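Local coordinates for HpcH/HpaI aldolase/citrate lyase family protein (Burkholderia cenocepacia, PDB 4MF4), which belongs to the HpcH/HpaI aldolase/citrate lyase family and folds as a closed eight-stranded parallel beta/alpha (TIM) barrel, at residues Leu16-Leu20 with Tyr244-Thr248; Ile109-Ala115 with Arg176-Thr180; Thr122-Glu128 with Ala155-Val161; Val171-Glu175 with Arg214-Ala218. All coordinates share one frame. Where two conformers were deposited one is given. Residues are numbered along the deposited sequence.

Interaction 1: residues Leu16-Leu20 with Tyr244-Thr248; sequences LKQRL and YRLIT
This contact sits at the end of the TIM barrel where the strands begin; there helix 15-22, which precedes the first strand, packs against the start of the last strand, 246-251. Residues 16-20 are regular helix (Leu-20 N to Leu-16 O, 2.9 Å); Tyr-244 and Arg-245 form the lead-in to the strand that begins at Leu-246. The segments lie well apart, the nearest CA atoms being those of Leu-20 and Arg-245 at 8.0 Å, so side chains bridge the gap. Arg-245 buries the most surface. Its CA-to-CB bond points toward the helix, and with chi1 m, chi2 t and chi3 p the guanidinium brings its edge to two backbone carbonyls: Arg-245 NH2 donates to Arg-19 O (3.1 Å, 166°) and Arg-245 NH1, weakly, to Leu-20 O (3.0 Å, 133°). The same NH2 also forms a salt bridge with Glu-25. Beside this polar pair Leu-20 (chi1 m, chi2 t) and Leu-246 (chi1 t, chi2 p) meet in a buried apolar patch that strands 27-32 and 50-54 extend through Leu-27 and Trp-50. Leu-246 CD1 is the common point of that patch, lying 4.0 Å from Leu-20 CD2 and 4.3 Å from Leu-16 CD1.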
loop_
_atom_site.group_PDB
_atom_site.type_symbol
_atom_site.label_atom_id
_atom_site.label_comp_id
_atom_site.label_asym_id
_atom_site.label_seq_id
_atom_site.Cartn_x
_atom_site.Cartn_y
_atom_site.Cartn_z
ATOM N N LEU A 16 31.570 0.597 -2.268
ATOM C CA LEU A 16 31.454 0.392 -3.704
ATOM C C LEU A 16 32.200 1.488 -4.444
ATOM O O LEU A 16 32.923 1.211 -5.417
ATOM C CB LEU A 16 29.995 0.333 -4.165
ATOM C CG LEU A 16 29.806 -0.104 -5.609
ATOM C CD1 LEU A 16 30.257 -1.542 -5.804
ATOM C CD2 LEU A 16 28.359 0.053 -6.062
ATOM N N LYS A 17 32.045 2.728 -3.989
ATOM C CA LYS A 17 32.790 3.845 -4.562
ATOM C C LYS A 17 34.296 3.640 -4.405
ATOM O O LYS A 17 35.066 3.886 -5.343
ATOM C CB LYS A 17 32.421 5.174 -3.904
ATOM C CG LYS A 17 32.933 6.384 -4.647
ATOM C CD LYS A 17 32.655 7.695 -3.886
ATOM C CE LYS A 17 33.162 8.928 -4.658
ATOM N NZ LYS A 17 32.649 10.226 -4.103
ATOM N N GLN A 18 34.696 3.227 -3.197
ATOM C CA GLN A 18 36.109 3.100 -2.884
ATOM C C GLN A 18 36.732 2.018 -3.779
ATOM O O GLN A 18 37.787 2.227 -4.390
ATOM C CB GLN A 18 36.281 2.831 -1.388
ATOM C CG GLN A 18 37.698 2.523 -0.938
ATOM C CD GLN A 18 37.982 1.027 -0.974
ATOM O OE1 GLN A 18 37.313 0.235 -0.289
ATOM N NE2 GLN A 18 38.958 0.627 -1.782
ATOM N N ARG A 19 36.079 0.862 -3.851
ATOM C CA ARG A 19 36.547 -0.212 -4.727
ATOM C C ARG A 19 36.557 0.199 -6.200
ATOM O O ARG A 19 37.540 -0.066 -6.897
ATOM C CB ARG A 19 35.730 -1.481 -4.519
ATOM C CG ARG A 19 36.039 -2.187 -3.204
ATOM C CD ARG A 19 35.062 -3.323 -2.945
ATOM N NE ARG A 19 33.821 -2.888 -2.327
ATOM C CZ ARG A 19 32.749 -3.659 -2.219
ATOM N NH1 ARG A 19 32.775 -4.872 -2.729
ATOM N NH2 ARG A 19 31.650 -3.216 -1.646
ATOM N N LEU A 20 35.497 0.865 -6.668
ATOM C CA LEU A 20 35.448 1.353 -8.075
ATOM C C LEU A 20 36.626 2.262 -8.449
ATOM O O LEU A 20 37.186 2.122 -9.544
ATOM C CB LEU A 20 34.167 2.113 -8.387
ATOM C CG LEU A 20 32.877 1.313 -8.597
ATOM C CD1 LEU A 20 31.775 2.333 -8.642
ATOM C CD2 LEU A 20 32.885 0.455 -9.854
ATOM N N TYR A 244 36.000 -5.486 -18.092
ATOM C CA TYR A 244 34.927 -4.839 -17.398
ATOM C C TYR A 244 35.025 -5.196 -15.901
ATOM O O TYR A 244 35.329 -6.344 -15.549
ATOM C CB TYR A 244 33.573 -5.320 -17.905
ATOM C CG TYR A 244 33.212 -4.851 -19.289
ATOM C CD1 TYR A 244 32.519 -3.635 -19.497
ATOM C CD2 TYR A 244 33.577 -5.606 -20.400
ATOM C CE1 TYR A 244 32.205 -3.195 -20.789
ATOM C CE2 TYR A 244 33.247 -5.192 -21.671
ATOM C CZ TYR A 244 32.573 -3.987 -21.863
ATOM O OH TYR A 244 32.259 -3.621 -23.149
ATOM N N ARG A 245 34.719 -4.228 -15.045
ATOM C CA ARG A 245 34.720 -4.414 -13.579
ATOM C C ARG A 245 33.311 -4.509 -12.922
ATOM O O ARG A 245 33.019 -5.470 -12.157
ATOM C CB ARG A 245 35.552 -3.332 -12.955
ATOM C CG ARG A 245 37.037 -3.519 -13.294
ATOM C CD ARG A 245 37.879 -2.582 -12.512
ATOM N NE ARG A 245 37.732 -2.912 -11.094
ATOM C CZ ARG A 245 37.657 -2.022 -10.120
ATOM N NH1 ARG A 245 37.705 -0.715 -10.382
ATOM N NH2 ARG A 245 37.494 -2.442 -8.886
ATOM N N LEU A 246 32.399 -3.601 -13.268
ATOM C CA LEU A 246 31.069 -3.624 -12.635
ATOM C C LEU A 246 30.099 -4.397 -13.507
ATOM O O LEU A 246 29.436 -3.840 -14.427
ATOM C CB LEU A 246 30.579 -2.207 -12.397
ATOM C CG LEU A 246 29.342 -2.093 -11.520
ATOM C CD1 LEU A 246 29.732 -1.995 -10.048
ATOM C CD2 LEU A 246 28.507 -0.909 -11.897
ATOM N N ILE A 247 30.009 -5.696 -13.240
ATOM C CA ILE A 247 29.324 -6.610 -14.129
ATOM C C ILE A 247 28.011 -7.061 -13.494
ATOM O O ILE A 247 28.030 -7.604 -12.388
ATOM C CB ILE A 247 30.190 -7.833 -14.428
ATOM C CG1 ILE A 247 31.461 -7.399 -15.161
ATOM C CG2 ILE A 247 29.408 -8.813 -15.290
ATOM C CD1 ILE A 247 32.456 -8.509 -15.417
ATOM N N THR A 248 26.902 -6.810 -14.191
ATOM C CA THR A 248 25.574 -7.211 -13.755
ATOM C C THR A 248 25.319 -8.608 -14.304
ATOM O O THR A 248 25.335 -8.788 -15.505
ATOM C CB THR A 248 24.446 -6.314 -14.335
ATOM O OG1 THR A 248 24.767 -4.928 -14.264
ATOM C CG2 THR A 248 23.163 -6.520 -13.601
#

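Interaction 2: residues Ile109-Ala115 with Arg176-Thr180; sequences IETPDDA and RIAAT
Ile-109 opens the first segment with its CA-to-CB bond directed toward residues 176-180; Ile-109 CG2 lies 4.4 Å from Ile-177 CD1. At Glu-110 and Thr-111 the backbone itself supplies the surface: Glu-110 C is 3.9 Å from Ile-177 CD1 and Thr-111 C 3.7 Å from Ile-177 CG1. The CA-to-CB bond of Glu-110 points away, and its carboxylate forms a salt bridge with Arg-169. Thr-111 (chi1 p) is the N-cap of helix 112-121. Thr-111 OG1 accepts from Asp-114 N (3.0 Å), while Asp-114 OD2 accepts from Thr-111 N (3.4 Å, weak), a capping box, and from Glu-110 N (3.1 Å). The capped helix follows the fourth strand of the TIM barrel, and its first turn leans on helix 174-178, the second of two short helices after the fifth strand. Pro-112 is the most covered residue, its CA 4.5 Å from that of Ile-177. Pro-112 CB touches Arg-176 O at 3.8 Å, and Pro-112 CG lies over one face of the Arg-176 guanidinium, 3.8 Å from NH1. Arg-176 NH1 also forms a salt bridge with Glu-173. Water 1 donates to Pro-112 O (3.2 Å) and is 2.8 Å from Thr-180 OG1. Farther along, Ala-115 CB is 4.1 Å from both Ile-177 CG2 and Thr-180 OG1.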
loop_
_atom_site.group_PDB
_atom_site.type_symbol
_atom_site.label_atom_id
_atom_site.label_comp_id
_atom_site.label_asym_id
_atom_site.label_seq_id
_atom_site.Cartn_x
_atom_site.Cartn_y
_atom_site.Cartn_z
ATOM N N ILE A 109 23.145 9.048 -20.786
ATOM C CA ILE A 109 24.113 10.153 -20.662
ATOM C C ILE A 109 24.854 10.214 -22.005
ATOM O O ILE A 109 25.532 9.252 -22.366
ATOM C CB ILE A 109 25.116 9.923 -19.510
ATOM C CG1 ILE A 109 24.419 9.967 -18.140
ATOM C CG2 ILE A 109 26.266 10.916 -19.574
ATOM C CD1 ILE A 109 23.885 11.313 -17.713
ATOM N N GLU A 110 24.737 11.328 -22.720
ATOM C CA GLU A 110 25.275 11.412 -24.076
ATOM C C GLU A 110 26.382 12.413 -24.305
ATOM O O GLU A 110 27.077 12.328 -25.317
ATOM C CB GLU A 110 24.141 11.748 -25.010
ATOM C CG GLU A 110 23.007 10.765 -24.879
ATOM C CD GLU A 110 22.031 10.907 -26.020
ATOM O OE1 GLU A 110 21.999 10.032 -26.898
ATOM O OE2 GLU A 110 21.332 11.942 -26.047
ATOM N N THR A 111 26.529 13.382 -23.403
ATOM C CA THR A 111 27.560 14.401 -23.532
ATOM C C THR A 111 28.277 14.637 -22.210
ATOM O O THR A 111 27.777 14.295 -21.165
ATOM C CB THR A 111 26.937 15.738 -23.960
ATOM O OG1 THR A 111 26.047 16.181 -22.936
ATOM C CG2 THR A 111 26.128 15.578 -25.283
ATOM N N PRO A 112 29.459 15.256 -22.258
ATOM C CA PRO A 112 30.091 15.509 -21.008
ATOM C C PRO A 112 29.278 16.530 -20.204
ATOM O O PRO A 112 29.302 16.451 -19.009
ATOM C CB PRO A 112 31.486 16.033 -21.398
ATOM C CG PRO A 112 31.415 16.377 -22.833
ATOM C CD PRO A 112 30.348 15.500 -23.405
ATOM N N ASP A 113 28.544 17.439 -20.851
ATOM C CA ASP A 113 27.597 18.330 -20.103
ATOM C C ASP A 113 26.527 17.565 -19.352
ATOM O O ASP A 113 26.270 17.887 -18.236
ATOM C CB ASP A 113 26.941 19.399 -20.988
ATOM C CG ASP A 113 27.893 20.520 -21.315
ATOM O OD1 ASP A 113 29.035 20.476 -20.811
ATOM O OD2 ASP A 113 27.522 21.451 -22.068
ATOM N N ASP A 114 25.934 16.549 -19.953
ATOM C CA ASP A 114 24.994 15.696 -19.245
ATOM C C ASP A 114 25.633 15.065 -17.995
ATOM O O ASP A 114 25.027 15.000 -16.958
ATOM C CB ASP A 114 24.541 14.508 -20.141
ATOM C CG ASP A 114 23.656 14.920 -21.328
ATOM O OD1 ASP A 114 23.191 16.068 -21.400
ATOM O OD2 ASP A 114 23.470 14.076 -22.209
ATOM N N ALA A 115 26.832 14.515 -18.154
ATOM C CA ALA A 115 27.554 13.834 -17.069
ATOM C C ALA A 115 27.876 14.809 -15.936
ATOM O O ALA A 115 27.622 14.516 -14.759
ATOM C CB ALA A 115 28.847 13.212 -17.612
ATOM N N ARG A 176 35.559 12.173 -23.332
ATOM C CA ARG A 176 35.310 13.413 -22.555
ATOM C C ARG A 176 34.321 13.171 -21.388
ATOM O O ARG A 176 34.390 13.849 -20.349
ATOM C CB ARG A 176 34.769 14.507 -23.479
ATOM C CG ARG A 176 35.752 14.986 -24.562
ATOM C CD ARG A 176 34.999 15.652 -25.718
ATOM N NE ARG A 176 34.658 17.051 -25.413
ATOM C CZ ARG A 176 33.532 17.693 -25.767
ATOM N NH1 ARG A 176 32.548 17.091 -26.424
ATOM N NH2 ARG A 176 33.376 18.960 -25.422
ATOM N N ILE A 177 33.360 12.252 -21.580
ATOM C CA ILE A 177 32.507 11.810 -20.465
ATOM C C ILE A 177 33.354 11.165 -19.362
ATOM O O ILE A 177 33.227 11.502 -18.192
ATOM C CB ILE A 177 31.408 10.856 -20.934
ATOM C CG1 ILE A 177 30.426 11.633 -21.819
ATOM C CG2 ILE A 177 30.677 10.239 -19.735
ATOM C CD1 ILE A 177 29.477 10.769 -22.596
ATOM N N ALA A 178 34.249 10.267 -19.746
ATOM C CA ALA A 178 35.143 9.618 -18.785
ATOM C C ALA A 178 36.021 10.594 -17.996
ATOM O O ALA A 178 36.301 10.353 -16.822
ATOM C CB ALA A 178 36.012 8.628 -19.500
ATOM N N ALA A 179 36.445 11.674 -18.639
ATOM C CA ALA A 179 37.306 12.679 -17.995
ATOM C C ALA A 179 36.518 13.671 -17.150
ATOM O O ALA A 179 37.113 14.521 -16.488
ATOM C CB ALA A 179 38.101 13.433 -19.035
ATOM N N THR A 180 35.187 13.567 -17.130
ATOM C CA THR A 180 34.365 14.449 -16.276
ATOM C C THR A 180 34.588 14.136 -14.791
ATOM O O THR A 180 34.315 13.001 -14.325
ATOM C CB THR A 180 32.863 14.309 -16.602
ATOM O OG1 THR A 180 32.631 14.705 -17.954
ATOM C CG2 THR A 180 31.994 15.150 -15.697
HETATM O O HOH W 1 32.219 17.484 -18.081
#

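Interaction 3: residues Thr122-Glu128 with Ala155-Val161; sequences TRFPSPE and ANAQVAV
Asn-156 projects its side chain (chi1 m, chi2 near 0°) into the bend of residues 122-128 and overlaps Arg-123, whose CD lies 3.8 Å from Asn-156 CG. The CA atoms of Arg-123 and Asn-156 are 5.6 Å apart, those of Thr-122 and Val-159 7.2 Å. Residues 122-128 form no regular helix or strand; 155-157 have helical phi/psi without the regular bonds. Phe-124 N donates to Asn-156 OD1 (2.8 Å), and Asn-156 ND2 donates to Phe-124 O (3.0 Å) and Glu-128 OE2 (3.0 Å). Water 2 donates to Asn-156 OD1 (2.9 Å) and Thr-122 O (2.8 Å). Asn-156 thus holds the loop leaving helix 112-121 to the turn before strand 160-165, within the long connection between the fourth and fifth TIM-barrel strands. Thr-122 faces the valines: Thr-122 CB is 3.8 Å from Val-159 CG1 and Thr-122 OG1 3.7 Å from Val-161 CG2. Arg-123 NH1 donates to Thr-122 OG1 (2.8 Å), and its guanidinium presents one face to Asn-156 O. Phe-124 CE2 rests 3.7 Å from Ala-155 CB; Phe-124 also packs on Leu-200 of a second subunit.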
loop_
_atom_site.group_PDB
_atom_site.type_symbol
_atom_site.label_atom_id
_atom_site.label_comp_id
_atom_site.label_asym_id
_atom_site.label_seq_id
_atom_site.Cartn_x
_atom_site.Cartn_y
_atom_site.Cartn_z
ATOM N N THR A 122 24.152 15.644 -7.522
ATOM C CA THR A 122 24.486 14.820 -6.345
ATOM C C THR A 122 25.369 15.454 -5.276
ATOM O O THR A 122 25.622 14.811 -4.236
ATOM C CB THR A 122 25.145 13.469 -6.745
ATOM O OG1 THR A 122 26.518 13.669 -7.132
ATOM C CG2 THR A 122 24.365 12.807 -7.832
ATOM N N ARG A 123 25.777 16.715 -5.488
ATOM C CA ARG A 123 26.729 17.383 -4.605
ATOM C C ARG A 123 26.106 18.594 -3.880
ATOM O O ARG A 123 25.497 19.436 -4.489
ATOM C CB ARG A 123 27.950 17.871 -5.389
ATOM C CG ARG A 123 28.827 16.776 -6.029
ATOM C CD ARG A 123 29.193 15.691 -5.036
ATOM N NE ARG A 123 30.350 14.887 -5.412
ATOM C CZ ARG A 123 30.317 13.699 -6.021
ATOM N NH1 ARG A 123 29.184 13.120 -6.399
ATOM N NH2 ARG A 123 31.461 13.065 -6.260
ATOM N N PHE A 124 26.259 18.627 -2.564
ATOM C CA PHE A 124 26.085 19.844 -1.804
ATOM C C PHE A 124 27.107 20.904 -2.235
ATOM O O PHE A 124 28.281 20.586 -2.417
ATOM C CB PHE A 124 26.294 19.550 -0.342
ATOM C CG PHE A 124 25.210 18.712 0.278
ATOM C CD1 PHE A 124 23.888 19.004 0.063
ATOM C CD2 PHE A 124 25.544 17.659 1.124
ATOM C CE1 PHE A 124 22.896 18.252 0.676
ATOM C CE2 PHE A 124 24.575 16.909 1.732
ATOM C CZ PHE A 124 23.242 17.189 1.499
ATOM N N PRO A 125 26.675 22.165 -2.386
ATOM C CA PRO A 125 27.681 23.192 -2.716
ATOM C C PRO A 125 28.802 23.262 -1.652
ATOM O O PRO A 125 28.530 23.354 -0.462
ATOM C CB PRO A 125 26.880 24.495 -2.770
ATOM C CG PRO A 125 25.455 24.148 -2.600
ATOM C CD PRO A 125 25.327 22.714 -2.189
ATOM N N SER A 126 30.045 23.205 -2.087
ATOM C CA SER A 126 31.163 23.127 -1.173
ATOM C C SER A 126 32.448 23.524 -1.899
ATOM O O SER A 126 32.442 23.700 -3.125
ATOM C CB SER A 126 31.246 21.693 -0.723
ATOM O OG SER A 126 31.447 20.869 -1.859
ATOM N N PRO A 127 33.564 23.644 -1.171
ATOM C CA PRO A 127 34.804 24.036 -1.867
ATOM C C PRO A 127 35.220 23.115 -3.021
ATOM O O PRO A 127 35.753 23.572 -4.013
ATOM C CB PRO A 127 35.854 23.992 -0.753
ATOM C CG PRO A 127 35.093 24.287 0.506
ATOM C CD PRO A 127 33.695 23.737 0.300
ATOM N N GLU A 128 34.988 21.824 -2.872
ATOM C CA GLU A 128 35.355 20.867 -3.889
ATOM C C GLU A 128 34.282 20.822 -4.993
ATOM O O GLU A 128 34.581 20.490 -6.136
ATOM C CB GLU A 128 35.630 19.487 -3.273
ATOM C CG GLU A 128 34.412 18.596 -3.017
ATOM C CD GLU A 128 33.644 18.923 -1.738
ATOM O OE1 GLU A 128 34.005 19.918 -1.026
ATOM O OE2 GLU A 128 32.670 18.164 -1.454
ATOM N N ALA A 155 28.760 13.968 3.404
ATOM C CA ALA A 155 27.960 13.270 2.398
ATOM C C ALA A 155 28.595 13.245 1.031
ATOM O O ALA A 155 28.534 12.203 0.360
ATOM C CB ALA A 155 26.548 13.851 2.289
ATOM N N ASN A 156 29.162 14.364 0.577
ATOM C CA ASN A 156 29.653 14.431 -0.813
ATOM C C ASN A 156 30.671 13.347 -1.109
ATOM O O ASN A 156 30.639 12.737 -2.184
ATOM C CB ASN A 156 30.252 15.808 -1.184
ATOM C CG ASN A 156 29.205 16.888 -1.434
ATOM O OD1 ASN A 156 27.958 16.680 -1.394
ATOM N ND2 ASN A 156 29.711 18.082 -1.697
ATOM N N ALA A 157 31.577 13.103 -0.157
ATOM C CA ALA A 157 32.681 12.145 -0.343
ATOM C C ALA A 157 32.221 10.697 -0.546
ATOM O O ALA A 157 32.959 9.903 -1.093
ATOM C CB ALA A 157 33.643 12.208 0.876
ATOM N N GLN A 158 30.997 10.368 -0.117
ATOM C CA GLN A 158 30.511 9.001 -0.185
ATOM C C GLN A 158 29.506 8.756 -1.305
ATOM O O GLN A 158 29.046 7.638 -1.451
ATOM C CB GLN A 158 29.921 8.546 1.153
ATOM C CG GLN A 158 30.878 8.611 2.345
ATOM C CD GLN A 158 32.241 8.050 2.032
ATOM O OE1 GLN A 158 32.366 7.031 1.365
ATOM N NE2 GLN A 158 33.269 8.741 2.477
ATOM N N VAL A 159 29.183 9.781 -2.090
ATOM C CA VAL A 159 28.248 9.591 -3.212
ATOM C C VAL A 159 29.001 9.214 -4.479
ATOM O O VAL A 159 29.951 9.900 -4.883
ATOM C CB VAL A 159 27.412 10.850 -3.484
ATOM C CG1 VAL A 159 26.496 10.624 -4.673
ATOM C CG2 VAL A 159 26.570 11.195 -2.282
ATOM N N ALA A 160 28.607 8.103 -5.089
ATOM C CA ALA A 160 29.169 7.660 -6.354
ATOM C C ALA A 160 28.202 7.799 -7.520
ATOM O O ALA A 160 27.008 7.596 -7.371
ATOM C CB ALA A 160 29.634 6.227 -6.231
ATOM N N VAL A 161 28.741 8.179 -8.678
ATOM C CA VAL A 161 27.945 8.415 -9.870
ATOM C C VAL A 161 28.391 7.449 -10.977
ATOM O O VAL A 161 29.563 7.379 -11.347
ATOM C CB VAL A 161 28.050 9.868 -10.347
ATOM C CG1 VAL A 161 27.366 10.079 -11.700
ATOM C CG2 VAL A 161 27.519 10.836 -9.296
HETATM O O HOH W 2 25.911 14.632 -1.469
#

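Interaction 4: residues Val171-Glu175 with Arg214-Ala218; sequences VDEVE and RVLAA
A partly buried helix-to-helix contact, with charged side chains at its exposed edge and small apolar side chains beneath, joins residues 171-175 to helix 206-222 on the outside of the barrel. The nearest CA atoms are those of Glu-175 and Ala-218, 5.4 Å apart; those of Val-174 and Val-215 follow at 6.3 Å. Arg-214 is nearly fully extended (chi1 to chi3 all t) and enters as a knob into the hole formed by Val-171, Asp-172, Val-174 and Glu-175. Glu-175 (chi1 m, chi2 p) meets it in a bidentate salt bridge, Glu-175 OE2 to NE and OE1 to NH2 of Arg-214, both 2.9 Å; Asp-172 OD1 extends the network at 3.5 Å from Arg-214 NH1. In the TIM barrel this links the two short helices after the fifth strand to helix 206-222, the second helix after the sixth strand. Deeper in, Val-174 CG1 is 3.7 Å from Ala-218 CB, and Val-215 CG1 and CG2 lie 4.2 Å from Val-174 CG2 and Val-171 CG2, respectively. Water 3 donates to Glu-175 OE2 (3.0 Å) and to Arg-214 O (2.8 Å).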
loop_
_atom_site.group_PDB
_atom_site.type_symbol
_atom_site.label_atom_id
_atom_site.label_comp_id
_atom_site.label_asym_id
_atom_site.label_seq_id
_atom_site.Cartn_x
_atom_site.Cartn_y
_atom_site.Cartn_z
ATOM N N VAL A 171 28.734 7.464 -27.376
ATOM C CA VAL A 171 29.957 6.754 -27.714
ATOM C C VAL A 171 31.000 7.716 -28.310
ATOM O O VAL A 171 32.171 7.650 -27.929
ATOM C CB VAL A 171 29.725 5.533 -28.625
ATOM C CG1 VAL A 171 31.061 4.880 -28.938
ATOM C CG2 VAL A 171 28.821 4.499 -27.933
ATOM N N ASP A 172 30.576 8.645 -29.164
ATOM C CA ASP A 172 31.517 9.613 -29.752
ATOM C C ASP A 172 32.120 10.535 -28.682
ATOM O O ASP A 172 33.247 10.996 -28.824
ATOM C CB ASP A 172 30.840 10.460 -30.829
ATOM C CG ASP A 172 30.425 9.645 -32.042
ATOM O OD1 ASP A 172 31.267 8.905 -32.610
ATOM O OD2 ASP A 172 29.251 9.752 -32.437
ATOM N N GLU A 173 31.367 10.759 -27.603
ATOM C CA GLU A 173 31.724 11.687 -26.563
ATOM C C GLU A 173 32.351 10.988 -25.363
ATOM O O GLU A 173 32.646 11.633 -24.373
ATOM C CB GLU A 173 30.432 12.452 -26.120
ATOM C CG GLU A 173 29.911 13.499 -27.108
ATOM C CD GLU A 173 30.771 14.766 -27.094
ATOM O OE1 GLU A 173 30.239 15.877 -27.219
ATOM O OE2 GLU A 173 31.980 14.662 -26.889
ATOM N N VAL A 174 32.605 9.681 -25.458
ATOM C CA VAL A 174 32.881 8.871 -24.277
ATOM C C VAL A 174 34.206 9.170 -23.581
ATOM O O VAL A 174 34.302 9.066 -22.366
ATOM C CB VAL A 174 32.768 7.372 -24.541
ATOM C CG1 VAL A 174 33.922 6.875 -25.397
ATOM C CG2 VAL A 174 32.757 6.611 -23.202
ATOM N N GLU A 175 35.226 9.574 -24.327
ATOM C CA GLU A 175 36.484 9.920 -23.687
ATOM C C GLU A 175 36.290 11.200 -22.832
ATOM O O GLU A 175 36.773 11.278 -21.722
ATOM C CB GLU A 175 37.626 10.050 -24.721
ATOM C CG GLU A 175 37.897 8.728 -25.487
ATOM C CD GLU A 175 36.974 8.472 -26.691
ATOM O OE1 GLU A 175 36.158 9.365 -27.069
ATOM O OE2 GLU A 175 37.050 7.357 -27.295
ATOM N N ARG A 214 34.961 0.513 -27.701
ATOM C CA ARG A 214 35.379 1.895 -27.501
ATOM C C ARG A 214 35.118 2.404 -26.099
ATOM O O ARG A 214 35.968 3.069 -25.510
ATOM C CB ARG A 214 34.765 2.862 -28.538
ATOM C CG ARG A 214 35.331 4.272 -28.419
ATOM C CD ARG A 214 34.849 5.186 -29.531
ATOM N NE ARG A 214 35.068 6.604 -29.225
ATOM C CZ ARG A 214 34.681 7.600 -30.012
ATOM N NH1 ARG A 214 34.045 7.362 -31.154
ATOM N NH2 ARG A 214 34.942 8.839 -29.664
ATOM N N VAL A 215 33.951 2.086 -25.549
ATOM C CA VAL A 215 33.593 2.574 -24.227
ATOM C C VAL A 215 34.521 1.951 -23.170
ATOM O O VAL A 215 35.067 2.629 -22.286
ATOM C CB VAL A 215 32.098 2.226 -23.909
ATOM C CG1 VAL A 215 31.772 2.577 -22.477
ATOM C CG2 VAL A 215 31.160 2.975 -24.842
ATOM N N LEU A 216 34.674 0.637 -23.238
ATOM C CA LEU A 216 35.623 -0.064 -22.343
ATOM C C LEU A 216 37.045 0.519 -22.410
ATOM O O LEU A 216 37.707 0.725 -21.372
ATOM C CB LEU A 216 35.643 -1.559 -22.690
ATOM C CG LEU A 216 36.663 -2.456 -21.967
ATOM C CD1 LEU A 216 36.349 -2.427 -20.474
ATOM C CD2 LEU A 216 36.624 -3.886 -22.482
ATOM N N ALA A 217 37.525 0.766 -23.631
ATOM C CA ALA A 217 38.883 1.274 -23.840
ATOM C C ALA A 217 38.996 2.663 -23.294
ATOM O O ALA A 217 40.012 3.039 -22.689
ATOM C CB ALA A 217 39.242 1.248 -25.318
ATOM N N ALA A 218 37.945 3.454 -23.486
ATOM C CA ALA A 218 37.951 4.809 -22.897
ATOM C C ALA A 218 38.119 4.780 -21.385
ATOM O O ALA A 218 38.862 5.565 -20.794
ATOM C CB ALA A 218 36.706 5.576 -23.286
HETATM O O HOH W 3 38.029 4.682 -26.487
#

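Interactions 1 and 3 are buried and both reach the barrel sheet, whereas interactions 2 and 4 are partly buried between outer helices. In both of the first pair a polar side chain bonds to backbone atoms of the other segment, beside a leucine patch in interaction 1 and with an added bond to Glu-128 in interaction 3. They touch directly: Lys-17 NZ lies 2.8 Å from Val-159 O, a probable hydrogen bond. Interactions 2 and 4, centres 10 Å apart, both combine apolar packing with a bridging water, but only interaction 4 has a salt-bridge network across its segments. Helix 174-178 meets helix 112-121 in one and helix 206-222 in the other. Interaction 1 encloses the other three in sequence, bringing helix 15-22 to the last strand.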